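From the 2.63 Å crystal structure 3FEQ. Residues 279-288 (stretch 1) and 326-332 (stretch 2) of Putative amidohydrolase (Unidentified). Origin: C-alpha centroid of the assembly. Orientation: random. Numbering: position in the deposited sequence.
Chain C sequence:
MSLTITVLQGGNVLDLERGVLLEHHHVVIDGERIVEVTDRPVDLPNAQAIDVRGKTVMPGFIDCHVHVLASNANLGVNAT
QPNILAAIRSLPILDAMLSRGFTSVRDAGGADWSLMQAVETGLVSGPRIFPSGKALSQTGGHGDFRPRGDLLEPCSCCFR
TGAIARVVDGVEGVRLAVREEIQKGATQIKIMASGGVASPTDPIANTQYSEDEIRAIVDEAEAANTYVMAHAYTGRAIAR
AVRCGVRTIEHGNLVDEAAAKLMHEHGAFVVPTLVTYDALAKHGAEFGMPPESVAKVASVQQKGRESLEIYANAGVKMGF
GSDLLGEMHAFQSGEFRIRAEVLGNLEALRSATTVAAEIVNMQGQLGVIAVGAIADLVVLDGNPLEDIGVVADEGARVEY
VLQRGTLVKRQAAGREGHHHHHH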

# COMPACT_ATOMS: atom_id res chain seq x y z
N ALA C 279 -14.66 -5.47 43.89
CA ALA C 279 -14.90 -4.11 43.45
C ALA C 279 -15.85 -4.09 42.26
O ALA C 279 -16.75 -3.26 42.20
CB ALA C 279 -13.60 -3.44 43.10
N LEU C 280 -15.65 -5.01 41.32
CA LEU C 280 -16.52 -5.09 40.16
C LEU C 280 -17.89 -5.69 40.52
O LEU C 280 -18.87 -5.50 39.79
CB LEU C 280 -15.86 -5.86 39.00
CG LEU C 280 -14.68 -5.18 38.27
CD1 LEU C 280 -13.91 -6.16 37.40
CD2 LEU C 280 -15.13 -3.98 37.46
N ALA C 281 -17.96 -6.37 41.66
CA ALA C 281 -19.25 -6.82 42.20
C ALA C 281 -20.10 -5.64 42.66
O ALA C 281 -21.24 -5.49 42.22
CB ALA C 281 -19.06 -7.82 43.33
N LYS C 282 -19.54 -4.80 43.52
CA LYS C 282 -20.28 -3.64 44.03
C LYS C 282 -20.52 -2.56 42.97
O LYS C 282 -21.66 -2.15 42.73
CB LYS C 282 -19.57 -3.04 45.25
CG LYS C 282 -20.14 -3.48 46.59
CD LYS C 282 -19.66 -4.88 46.97
CE LYS C 282 -18.25 -4.86 47.56
NZ LYS C 282 -18.22 -4.27 48.93
N HIS C 283 -19.44 -2.10 42.34
CA HIS C 283 -19.51 -0.92 41.48
C HIS C 283 -19.21 -1.25 40.01
O HIS C 283 -18.50 -0.50 39.33
CB HIS C 283 -18.56 0.17 42.00
CG HIS C 283 -18.38 0.18 43.49
ND1 HIS C 283 -19.32 0.68 44.35
CD2 HIS C 283 -17.34 -0.22 44.26
CE1 HIS C 283 -18.89 0.57 45.60
NE2 HIS C 283 -17.68 0.03 45.57
N GLY C 284 -19.78 -2.35 39.52
CA GLY C 284 -19.46 -2.85 38.19
C GLY C 284 -20.06 -2.03 37.06
O GLY C 284 -19.35 -1.26 36.40
N ALA C 285 -21.36 -2.20 36.83
CA ALA C 285 -22.08 -1.43 35.82
C ALA C 285 -22.19 0.04 36.23
O ALA C 285 -22.43 0.91 35.39
CB ALA C 285 -23.47 -2.04 35.58
N GLU C 286 -21.96 0.30 37.52
CA GLU C 286 -22.04 1.64 38.07
C GLU C 286 -20.91 2.55 37.59
O GLU C 286 -21.13 3.73 37.35
CB GLU C 286 -22.06 1.56 39.59
CG GLU C 286 -22.11 2.89 40.29
CD GLU C 286 -21.63 2.80 41.72
OE1 GLU C 286 -20.67 3.52 42.08
OE2 GLU C 286 -22.20 1.98 42.48
N PHE C 287 -19.70 2.00 37.44
CA PHE C 287 -18.55 2.79 36.98
C PHE C 287 -18.29 2.68 35.48
O PHE C 287 -17.19 2.98 35.00
CB PHE C 287 -17.28 2.46 37.77
CG PHE C 287 -17.20 3.14 39.11
CD1 PHE C 287 -17.69 4.43 39.28
CD2 PHE C 287 -16.61 2.50 40.19
CE1 PHE C 287 -17.62 5.06 40.51
CE2 PHE C 287 -16.54 3.13 41.43
CZ PHE C 287 -17.04 4.41 41.59
N GLY C 288 -19.30 2.25 34.73
CA GLY C 288 -19.28 2.37 33.28
C GLY C 288 -18.64 1.23 32.51
O GLY C 288 -18.29 1.39 31.35
N GLY C 326 -9.90 2.15 36.95
CA GLY C 326 -10.61 3.40 37.18
C GLY C 326 -10.58 3.83 38.63
O GLY C 326 -9.56 3.72 39.31
N GLU C 327 -11.70 4.33 39.12
CA GLU C 327 -11.75 4.90 40.46
C GLU C 327 -11.70 3.81 41.52
O GLU C 327 -11.34 4.07 42.67
CB GLU C 327 -12.98 5.78 40.63
CG GLU C 327 -14.15 5.34 39.79
CD GLU C 327 -14.11 5.88 38.37
OE1 GLU C 327 -13.93 5.08 37.43
OE2 GLU C 327 -14.25 7.11 38.19
N MET C 328 -11.99 2.58 41.12
CA MET C 328 -11.79 1.42 41.97
C MET C 328 -10.31 1.18 42.31
O MET C 328 -9.96 0.19 42.96
CB MET C 328 -12.39 0.17 41.32
CG MET C 328 -13.91 0.19 41.25
SD MET C 328 -14.51 -1.18 40.26
CE MET C 328 -14.36 -0.51 38.61
N HIS C 329 -9.45 2.11 41.91
CA HIS C 329 -8.04 1.99 42.20
C HIS C 329 -7.74 2.12 43.67
O HIS C 329 -6.73 1.61 44.16
CB HIS C 329 -7.20 2.97 41.39
CG HIS C 329 -6.43 2.32 40.30
ND1 HIS C 329 -6.66 2.57 38.97
CD2 HIS C 329 -5.51 1.33 40.34
CE1 HIS C 329 -5.87 1.81 38.23
NE2 HIS C 329 -5.17 1.04 39.04
N ALA C 330 -8.66 2.76 44.38
CA ALA C 330 -8.50 3.06 45.79
C ALA C 330 -8.47 1.81 46.67
O ALA C 330 -7.88 1.83 47.74
CB ALA C 330 -9.60 4.00 46.25
N PHE C 331 -9.05 0.72 46.19
CA PHE C 331 -9.23 -0.47 47.02
C PHE C 331 -8.00 -1.38 47.05
O PHE C 331 -8.07 -2.48 47.57
CB PHE C 331 -10.46 -1.27 46.56
CG PHE C 331 -11.75 -0.51 46.67
CD1 PHE C 331 -12.51 -0.24 45.55
CD2 PHE C 331 -12.20 -0.04 47.90
CE1 PHE C 331 -13.69 0.47 45.64
CE2 PHE C 331 -13.36 0.69 48.00
CZ PHE C 331 -14.12 0.94 46.87
N GLN C 332 -6.89 -0.88 46.53
CA GLN C 332 -5.69 -1.68 46.26
C GLN C 332 -5.22 -2.53 47.45
O GLN C 332 -4.83 -3.69 47.28
CB GLN C 332 -4.54 -0.77 45.79
CG GLN C 332 -3.36 -1.49 45.15
CD GLN C 332 -2.23 -0.52 44.82
OE1 GLN C 332 -2.22 0.62 45.32
NE2 GLN C 332 -1.30 -0.95 43.98
O HOH W 1 -14.66 4.15 34.80

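This is a small, largely apolar contact, burying 365 Å² over both sides, in which Met328 packs among side chains of a helix end and the turn that follows, with no direct hydrogen bond between the stretches and a single water linking them. Stretch 1 ends a helix at residues 279-282, and His283 is the first residue to leave helical geometry; stretch 2 is mostly a 3-10 segment. The backbones come closest at Ala279 and Met328, whose CA atoms lie 6.5 Å apart. Ala279 CB points toward stretch 2, where it meets Met328 SD.

Met328 has the largest covered area, 103 Å². Its unbranched, flexible chain, in the m, t, m rotamer, can reach several neighbours: Met328 SD lies 3.7 Å from Ala279 CB, Met328 CE lies 3.7 Å from Leu280 CD2, and Met328 CG lies 3.7 Å from Phe287 CD2. Leu280 points sideways from its CA, yet the end of its branched side chain comes near enough to meet the methionine methyl.

Phe287 serves two neighbours with different parts of its ring. Met328 CG sits at the edge, whereas Glu327 CG lies over one face, 3.4 Å from the centroid of the Phe287 ring and 7° off the normal, a CH-pi contact. Here glutamate contributes its aliphatic portion, which leaves the carboxylate free for polar work: water 1 O donates to Glu327 OE1 at 2.9 Å and to Phe287 O at 2.8 Å, bridging side chain and backbone.

At the other end, Phe331 CD1 approaches Ala279 CB at 4.2 Å, and Phe331 CZ lies 3.9 Å from His283 NE2. The His283 and Phe331 rings are nearly parallel, with planes at 8°, but their centroids are 5.8 Å apart and they meet rim to rim rather than stacked, a modest van der Waals contact with no hydrogen bond.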